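Local coordinates for protein peptidoglycan glycosyltransferase (Burkholderia ambifaria, PDB 5UY7) that is a penicillin-binding protein whose modelled part carries the transpeptidase-type fold shared with the beta-lactamase clan, at residues K202-A207 / V235-N240; V292-G297 / G313-G318; I306-G311 / S324-A329. One frame throughout, in Å; residues are numbered along the deposited sequence. Where two conformers were deposited one is given.

The three contacts sample the two ends of one penicillin-binding fold. Contact 1 fastens helix 201-217 to strand 235-241, one edge of the five-stranded antiparallel sheet. It lies across the centre of the chain from the other two, with centres about 39 Å from contact 2 and 34 Å from contact 3. Contacts 2 and 3 are neighbours, their centres about 8 Å apart and their segments interleaved along the chain; a probable hydrogen bond from Asp308 N to Gly297 O (3.0 Å) joins them. Contact 3 holds Ser324, which with Ser270, Lys273 and Lys461 is consistent with the SxxK, (S/Y)xN and K(T/S)G-type motifs of such an active site; contact 2 adjoins contact 3.

Contact 1 (K202-A207 / V235-N240); sequences KIQYIA and VLALVN
Gln204 reaches the backbone of Leu238 because its CG stands anti to the backbone N (chi1 -179°) and a bend at the next torsion (chi2 83°) carries CD to the strand. The carboxamide then meets one residue twice, as a neighbouring strand might. Leu238 N donates to Gln204 OE1 at 2.8 Å, the N-H lying in the plane of the side-chain carbonyl and using a lone pair. The return bond, from Gln204 NE2 to Leu238 O, is 2.9 Å long and arrives from well above the plane of the backbone carbonyl. Two bonds of opposite polarity settle which end of the amide is oxygen and hold its rotation. OE1 also lies only 3.1 Å from Ala237 CA, while CG2 of Val239 rests against Gln204 CD and NE2.

Apolar side chains fill the rest. Ala207 CB touches both Ala237 CB and Val239 CG2, each at 3.9 Å. Ile203 is modelled in two conformers; in the one described here, CG2 meets Ala237 CB at 3.8 Å and CD1 touches Leu236 CD1. Short side chains at Ala207 and Ala237 let the helix and strand axes come within 6.6 Å at a crossing of -35°.

Strand 235-241 forms one edge of the five-stranded antiparallel sheet. It pairs with strand 222-229, where Leu236 and Ala237 both face Val227 in a classic beta bulge, while helix 509-526 packs beside helix 201-217 through Thr523, which touches Ile203 and Ile206.

Contact 2 (V292-G297 / G313-G318); sequences VETGNG and GTLTVG
Gly313 O is gripped twice by Thr294, where a two-stranded antiparallel sheet, strands 291-293 and 314-316, gives way to a turn. Thr294 OG1 donates at 2.7 Å in the plane of the Gly313 carbonyl, on a lone pair; Thr294 N, 3.0 Å from the same oxygen, comes from above that plane. The hydroxyl can share the acceptor with its own backbone N because chi1 of 76° sets OG1 between N and the carbonyl carbon.

Within the sheet, Val292 and Leu315 form a hydrogen-bonded pair. Val292 N donates to Leu315 O at 2.7 Å, and Leu315 N returns a 2.9 Å bond to Val292 O. The next pair, Glu293 and Thr314, is non-hydrogen-bonded in its backbone; their side chains lie side by side, pointing the same way. Thr314 OG1 donates to Glu293 OE1, though the modelled separation is too short to be taken at face value.

On the face bearing Val292 and Leu315, helices 317-323 and 326-333 pack through Val320 and Ile332. Thr316 caps the first of these helices by accepting from Gly319 N. A type II' turn from Thr294 to Gly297 follows the first strand, with Gly295 supplying the positive phi. From inside this turn Gly295 O accepts Gly313 N in plane on a lone pair, at 2.9 Å.

Contact 3 (I306-G311 / S324-A329); sequences ITDDAG and SSNIGA
Asp308 sets its carboxylate against the first turn of helix 326-333 and grips Ser325 and Ile327 with separate oxygens, while water gathers around the neighbouring backbone. On the tight side, Asp308 CG lies anti to its own carbonyl carbon (chi1 -72°), which turns the carboxylate to the helix start. Ile327 N gives Asp308 OD1 a nearly straight bond of 2.9 Å (172° at the hydrogen), and Ser325 OG donates to Asp308 OD2 at 2.5 Å; both come to syn sides. Ser325 is also the N-cap residue, its OG accepting from Gly328 N at 2.8 Å, so the hydroxyl is used in both directions and its rotation is fixed. Ile327 closes this side: CD1 sits 3.7 Å from Ile306 O and lies against Asp308 CG, while CG1 meets Ile306 CG2 at 3.9 Å.

The other side is looser and wet. Asn326 ND2 makes a weak bond to Thr307 O, and a water accepts from Thr307 N and, weakly, from ND2. Asn326 N donates to a second water, and a third spans the segments, accepting from Asp309 N at 2.8 Å and donating to Ser324 O at 3.2 Å.

Asn326 OD1 and Ser324 O both accept from Lys273 NZ, and Ser324 OG bonds Lys461 NZ, a grouping consistent with the SxN motif of penicillin-binding proteins. Asp308 would then be a second-shell residue that positions this motif through Ser325 and the helix start, where the N-H groups, Ile327 N among them, would probably favour a negative carboxylate.

Contact 1 (K202-A207 / V235-N240)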
loop_
_atom_site.group_PDB
_atom_site.type_symbol
_atom_site.label_atom_id
_atom_site.label_comp_id
_atom_site.label_asym_id
_atom_site.label_seq_id
_atom_site.Cartn_x
_atom_site.Cartn_y
_atom_site.Cartn_z
ATOM N N LYS A 202 16.350 6.994 -15.910
ATOM C CA LYS A 202 15.140 7.041 -16.724
ATOM C C LYS A 202 13.882 6.889 -15.872
ATOM O O LYS A 202 12.898 7.614 -16.071
ATOM C CB LYS A 202 15.212 5.943 -17.786
ATOM C CG LYS A 202 14.066 5.886 -18.758
ATOM C CD LYS A 202 14.492 5.128 -20.026
ATOM C CE LYS A 202 15.488 4.010 -19.720
ATOM N NZ LYS A 202 15.757 3.109 -20.880
ATOM N N ILE A 203 13.887 5.951 -14.921
ATOM C CA ILE A 203 12.708 5.781 -14.078
ATOM C C ILE A 203 12.586 6.936 -13.093
ATOM O O ILE A 203 11.473 7.375 -12.780
ATOM C CB ILE A 203 12.745 4.418 -13.363
ATOM C CG1 ILE A 203 12.735 3.290 -14.402
ATOM C CG2 ILE A 203 11.549 4.267 -12.426
ATOM C CD1 ILE A 203 12.835 1.883 -13.816
ATOM N N GLN A 204 13.716 7.455 -12.604
ATOM C CA GLN A 204 13.682 8.653 -11.769
ATOM C C GLN A 204 13.031 9.813 -12.516
ATOM O O GLN A 204 12.207 10.541 -11.949
ATOM C CB GLN A 204 15.106 9.019 -11.328
ATOM C CG GLN A 204 15.211 10.250 -10.436
ATOM C CD GLN A 204 14.934 9.933 -8.981
ATOM O OE1 GLN A 204 14.509 8.829 -8.660
ATOM N NE2 GLN A 204 15.191 10.894 -8.093
ATOM N N TYR A 205 13.382 9.997 -13.796
ATOM C CA TYR A 205 12.751 11.054 -14.580
ATOM C C TYR A 205 11.255 10.801 -14.744
ATOM O O TYR A 205 10.444 11.734 -14.647
ATOM C CB TYR A 205 13.423 11.181 -15.949
ATOM C CG TYR A 205 12.656 12.101 -16.864
ATOM C CD1 TYR A 205 12.672 13.473 -16.668
ATOM C CD2 TYR A 205 11.862 11.590 -17.884
ATOM C CE1 TYR A 205 11.946 14.321 -17.498
ATOM C CE2 TYR A 205 11.140 12.412 -18.691
ATOM C CZ TYR A 205 11.179 13.771 -18.499
ATOM O OH TYR A 205 10.451 14.569 -19.335
ATOM N N ILE A 206 10.871 9.548 -15.004
ATOM C CA ILE A 206 9.453 9.216 -15.139
ATOM C C ILE A 206 8.701 9.586 -13.872
ATOM O O ILE A 206 7.630 10.206 -13.915
ATOM C CB ILE A 206 9.281 7.723 -15.470
ATOM C CG1 ILE A 206 9.638 7.460 -16.930
ATOM C CG2 ILE A 206 7.859 7.272 -15.173
ATOM C CD1 ILE A 206 9.780 5.991 -17.249
ATOM N N ALA A 207 9.255 9.206 -12.716
ATOM C CA ALA A 207 8.609 9.517 -11.449
ATOM C C ALA A 207 8.562 11.020 -11.213
ATOM O O ALA A 207 7.527 11.564 -10.806
ATOM C CB ALA A 207 9.353 8.820 -10.310
ATOM N N VAL A 235 15.788 0.365 -4.985
ATOM C CA VAL A 235 15.001 1.561 -5.267
ATOM C C VAL A 235 15.386 2.069 -6.648
ATOM O O VAL A 235 16.541 2.435 -6.883
ATOM C CB VAL A 235 15.226 2.637 -4.199
ATOM C CG1 VAL A 235 14.492 3.929 -4.583
ATOM C CG2 VAL A 235 14.735 2.145 -2.858
ATOM N N LEU A 236 14.428 2.066 -7.574
ATOM C CA LEU A 236 14.679 2.534 -8.930
ATOM C C LEU A 236 14.400 4.019 -9.088
ATOM O O LEU A 236 14.975 4.662 -9.979
ATOM C CB LEU A 236 13.816 1.750 -9.927
ATOM C CG LEU A 236 14.019 0.233 -9.911
ATOM C CD1 LEU A 236 13.074 -0.424 -10.918
ATOM C CD2 LEU A 236 15.463 -0.117 -10.239
ATOM N N ALA A 237 13.524 4.571 -8.248
ATOM C CA ALA A 237 13.225 5.995 -8.269
ATOM C C ALA A 237 12.819 6.416 -6.873
ATOM O O ALA A 237 12.152 5.664 -6.161
ATOM C CB ALA A 237 12.113 6.332 -9.271
ATOM N N LEU A 238 13.217 7.628 -6.493
ATOM C CA LEU A 238 12.882 8.164 -5.178
ATOM C C LEU A 238 12.833 9.674 -5.350
ATOM O O LEU A 238 13.881 10.294 -5.537
ATOM C CB LEU A 238 13.933 7.738 -4.151
ATOM C CG LEU A 238 13.781 8.053 -2.662
ATOM C CD1 LEU A 238 12.821 7.089 -2.022
ATOM C CD2 LEU A 238 15.140 7.963 -1.979
ATOM N N VAL A 239 11.630 10.257 -5.353
ATOM C CA VAL A 239 11.449 11.658 -5.720
ATOM C C VAL A 239 10.610 12.370 -4.669
ATOM O O VAL A 239 9.531 11.893 -4.304
ATOM C CB VAL A 239 10.781 11.806 -7.103
ATOM C CG1 VAL A 239 10.608 13.295 -7.453
ATOM C CG2 VAL A 239 11.611 11.124 -8.160
ATOM N N ASN A 240 11.100 13.513 -4.200
ATOM C CA ASN A 240 10.307 14.482 -3.459
ATOM C C ASN A 240 10.115 15.701 -4.343
ATOM O O ASN A 240 11.085 16.192 -4.931
ATOM C CB ASN A 240 11.000 14.895 -2.162
ATOM C CG ASN A 240 11.134 13.749 -1.188
ATOM O OD1 ASN A 240 10.180 13.404 -0.500
ATOM N ND2 ASN A 240 12.321 13.154 -1.124
#

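Contact 2 (V292-G297 / G313-G318)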
loop_
_atom_site.group_PDB
_atom_site.type_symbol
_atom_site.label_atom_id
_atom_site.label_comp_id
_atom_site.label_asym_id
_atom_site.label_seq_id
_atom_site.Cartn_x
_atom_site.Cartn_y
_atom_site.Cartn_z
ATOM N N VAL A 292 -18.603 -12.120 4.639
ATOM C CA VAL A 292 -18.500 -11.113 5.691
ATOM C C VAL A 292 -19.706 -10.196 5.550
ATOM O O VAL A 292 -19.888 -9.569 4.497
ATOM C CB VAL A 292 -17.195 -10.303 5.587
ATOM C CG1 VAL A 292 -17.075 -9.315 6.746
ATOM C CG2 VAL A 292 -15.992 -11.240 5.528
ATOM N N GLU A 293 -20.519 -10.112 6.598
ATOM C CA GLU A 293 -21.746 -9.323 6.567
ATOM C C GLU A 293 -21.428 -7.880 6.936
ATOM O O GLU A 293 -21.014 -7.607 8.067
ATOM C CB GLU A 293 -22.784 -9.897 7.529
ATOM C CG GLU A 293 -23.121 -11.361 7.273
ATOM C CD GLU A 293 -23.791 -11.602 5.925
ATOM O OE1 GLU A 293 -24.251 -10.628 5.285
ATOM O OE2 GLU A 293 -23.860 -12.778 5.506
ATOM N N THR A 294 -21.625 -6.956 5.993
ATOM C CA THR A 294 -21.461 -5.542 6.303
ATOM C C THR A 294 -22.772 -4.766 6.289
ATOM O O THR A 294 -22.771 -3.581 6.647
ATOM C CB THR A 294 -20.456 -4.872 5.343
ATOM O OG1 THR A 294 -21.057 -4.645 4.059
ATOM C CG2 THR A 294 -19.207 -5.733 5.176
ATOM N N GLY A 295 -23.882 -5.395 5.899
ATOM C CA GLY A 295 -25.192 -4.774 6.025
ATOM C C GLY A 295 -25.298 -3.451 5.291
ATOM O O GLY A 295 -24.819 -3.291 4.162
ATOM N N ASN A 296 -25.934 -2.476 5.945
ATOM C CA ASN A 296 -26.168 -1.174 5.337
ATOM C C ASN A 296 -24.999 -0.207 5.523
ATOM O O ASN A 296 -25.186 1.003 5.378
ATOM C CB ASN A 296 -27.456 -0.552 5.887
ATOM C CG ASN A 296 -27.383 -0.248 7.381
ATOM O OD1 ASN A 296 -26.370 -0.499 8.042
ATOM N ND2 ASN A 296 -28.468 0.314 7.916
ATOM N N GLY A 297 -23.802 -0.705 5.829
ATOM C CA GLY A 297 -22.660 0.179 5.957
ATOM C C GLY A 297 -22.574 0.943 7.254
ATOM O O GLY A 297 -21.851 1.939 7.326
ATOM N N GLY A 313 -23.599 -4.662 1.970
ATOM C CA GLY A 313 -24.246 -5.935 2.191
ATOM C C GLY A 313 -23.252 -7.055 2.453
ATOM O O GLY A 313 -22.190 -6.865 3.051
ATOM N N THR A 314 -23.615 -8.251 1.992
ATOM C CA THR A 314 -22.773 -9.423 2.176
ATOM C C THR A 314 -21.661 -9.415 1.138
ATOM O O THR A 314 -21.931 -9.352 -0.068
ATOM C CB THR A 314 -23.595 -10.703 2.054
ATOM O OG1 THR A 314 -24.731 -10.629 2.922
ATOM C CG2 THR A 314 -22.742 -11.910 2.432
ATOM N N LEU A 315 -20.417 -9.470 1.604
ATOM C CA LEU A 315 -19.248 -9.479 0.741
ATOM C C LEU A 315 -18.439 -10.741 0.997
ATOM O O LEU A 315 -18.453 -11.291 2.102
ATOM C CB LEU A 315 -18.349 -8.259 0.990
ATOM C CG LEU A 315 -18.966 -6.881 0.745
ATOM C CD1 LEU A 315 -18.001 -5.777 1.164
ATOM C CD2 LEU A 315 -19.356 -6.759 -0.725
ATOM N N THR A 316 -17.728 -11.202 -0.024
ATOM C CA THR A 316 -16.646 -12.129 0.272
ATOM C C THR A 316 -15.479 -11.352 0.865
ATOM O O THR A 316 -15.434 -10.122 0.822
ATOM C CB THR A 316 -16.163 -12.849 -0.981
ATOM O OG1 THR A 316 -15.689 -11.867 -1.917
ATOM C CG2 THR A 316 -17.284 -13.668 -1.615
ATOM N N VAL A 317 -14.506 -12.090 1.406
ATOM C CA VAL A 317 -13.273 -11.448 1.858
ATOM C C VAL A 317 -12.631 -10.679 0.712
ATOM O O VAL A 317 -12.157 -9.553 0.893
ATOM C CB VAL A 317 -12.324 -12.505 2.455
ATOM C CG1 VAL A 317 -10.901 -11.940 2.598
ATOM C CG2 VAL A 317 -12.854 -12.966 3.800
ATOM N N GLY A 318 -12.642 -11.249 -0.496
ATOM C CA GLY A 318 -12.153 -10.504 -1.647
ATOM C C GLY A 318 -12.954 -9.238 -1.889
ATOM O O GLY A 318 -12.390 -8.178 -2.192
#

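Contact 3 (I306-G311 / S324-A329)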
loop_
_atom_site.group_PDB
_atom_site.type_symbol
_atom_site.label_atom_id
_atom_site.label_comp_id
_atom_site.label_asym_id
_atom_site.label_seq_id
_atom_site.Cartn_x
_atom_site.Cartn_y
_atom_site.Cartn_z
ATOM N N ILE A 306 -18.502 2.409 13.259
ATOM C CA ILE A 306 -17.632 2.090 12.139
ATOM C C ILE A 306 -18.492 2.142 10.885
ATOM O O ILE A 306 -19.593 1.580 10.862
ATOM C CB ILE A 306 -16.968 0.718 12.331
ATOM C CG1 ILE A 306 -16.162 0.744 13.635
ATOM C CG2 ILE A 306 -16.075 0.387 11.149
ATOM C CD1 ILE A 306 -15.619 -0.591 14.070
ATOM N N THR A 307 -18.009 2.840 9.858
ATOM C CA THR A 307 -18.847 3.251 8.741
ATOM C C THR A 307 -18.188 2.914 7.411
ATOM O O THR A 307 -16.985 3.138 7.235
ATOM C CB THR A 307 -19.118 4.760 8.808
ATOM O OG1 THR A 307 -19.716 5.082 10.069
ATOM C CG2 THR A 307 -20.042 5.192 7.692
ATOM N N ASP A 308 -18.979 2.382 6.474
ATOM C CA ASP A 308 -18.560 2.230 5.088
ATOM C C ASP A 308 -19.091 3.391 4.254
ATOM O O ASP A 308 -19.991 4.123 4.673
ATOM C CB ASP A 308 -19.048 0.904 4.501
ATOM C CG ASP A 308 -18.298 -0.292 5.050
ATOM O OD1 ASP A 308 -17.320 -0.095 5.801
ATOM O OD2 ASP A 308 -18.674 -1.431 4.704
ATOM N N ASP A 309 -18.516 3.552 3.059
ATOM C CA ASP A 309 -18.944 4.629 2.166
ATOM C C ASP A 309 -20.314 4.369 1.564
ATOM O O ASP A 309 -20.943 5.300 1.049
ATOM C CB ASP A 309 -17.925 4.825 1.044
ATOM C CG ASP A 309 -16.642 5.460 1.531
ATOM O OD1 ASP A 309 -16.693 6.196 2.540
ATOM O OD2 ASP A 309 -15.586 5.224 0.908
ATOM N N ALA A 310 -20.778 3.126 1.601
ATOM C CA ALA A 310 -22.095 2.759 1.111
ATOM C C ALA A 310 -22.543 1.529 1.884
ATOM O O ALA A 310 -21.821 1.026 2.749
ATOM C CB ALA A 310 -22.071 2.501 -0.400
ATOM N N GLY A 311 -23.744 1.049 1.573
ATOM C CA GLY A 311 -24.228 -0.197 2.142
ATOM C C GLY A 311 -23.898 -1.384 1.256
ATOM O O GLY A 311 -24.644 -1.696 0.324
ATOM N N SER A 324 -13.310 -1.706 -0.339
ATOM C CA SER A 324 -12.601 -0.918 0.669
ATOM C C SER A 324 -13.457 -0.730 1.920
ATOM O O SER A 324 -13.534 0.357 2.487
ATOM C CB SER A 324 -12.162 0.436 0.105
ATOM O OG SER A 324 -11.129 0.995 0.904
ATOM N N SER A 325 -14.073 -1.824 2.371
ATOM C CA SER A 325 -15.020 -1.765 3.482
ATOM C C SER A 325 -14.284 -1.678 4.820
ATOM O O SER A 325 -13.495 -2.567 5.158
ATOM C CB SER A 325 -15.920 -3.005 3.439
ATOM O OG SER A 325 -16.745 -3.094 4.594
ATOM N N ASN A 326 -14.540 -0.606 5.582
ATOM C CA ASN A 326 -14.051 -0.529 6.960
ATOM C C ASN A 326 -14.693 -1.588 7.838
ATOM O O ASN A 326 -14.029 -2.173 8.703
ATOM C CB ASN A 326 -14.361 0.839 7.567
ATOM C CG ASN A 326 -13.496 1.937 7.014
ATOM O OD1 ASN A 326 -12.521 1.678 6.315
ATOM N ND2 ASN A 326 -13.838 3.181 7.345
ATOM N N ILE A 327 -15.999 -1.799 7.671
ATOM C CA ILE A 327 -16.705 -2.784 8.488
ATOM C C ILE A 327 -16.185 -4.186 8.198
ATOM O O ILE A 327 -15.980 -4.993 9.116
ATOM C CB ILE A 327 -18.220 -2.671 8.251
ATOM C CG1 ILE A 327 -18.701 -1.306 8.740
ATOM C CG2 ILE A 327 -18.969 -3.794 8.976
ATOM C CD1 ILE A 327 -20.084 -0.962 8.289
ATOM N N GLY A 328 -15.969 -4.501 6.919
ATOM C CA GLY A 328 -15.430 -5.809 6.579
ATOM C C GLY A 328 -14.033 -6.015 7.130
ATOM O O GLY A 328 -13.701 -7.096 7.628
ATOM N N ALA A 329 -13.188 -4.982 7.037
ATOM C CA ALA A 329 -11.853 -5.079 7.620
ATOM C C ALA A 329 -11.933 -5.311 9.122
ATOM O O ALA A 329 -11.188 -6.130 9.675
ATOM C CB ALA A 329 -11.057 -3.805 7.310
HETATM O O HOH W 1 -15.224 4.097 10.233
HETATM O O HOH W 2 -15.311 2.198 4.581
HETATM O O HOH W 3 -16.274 1.949 2.531
#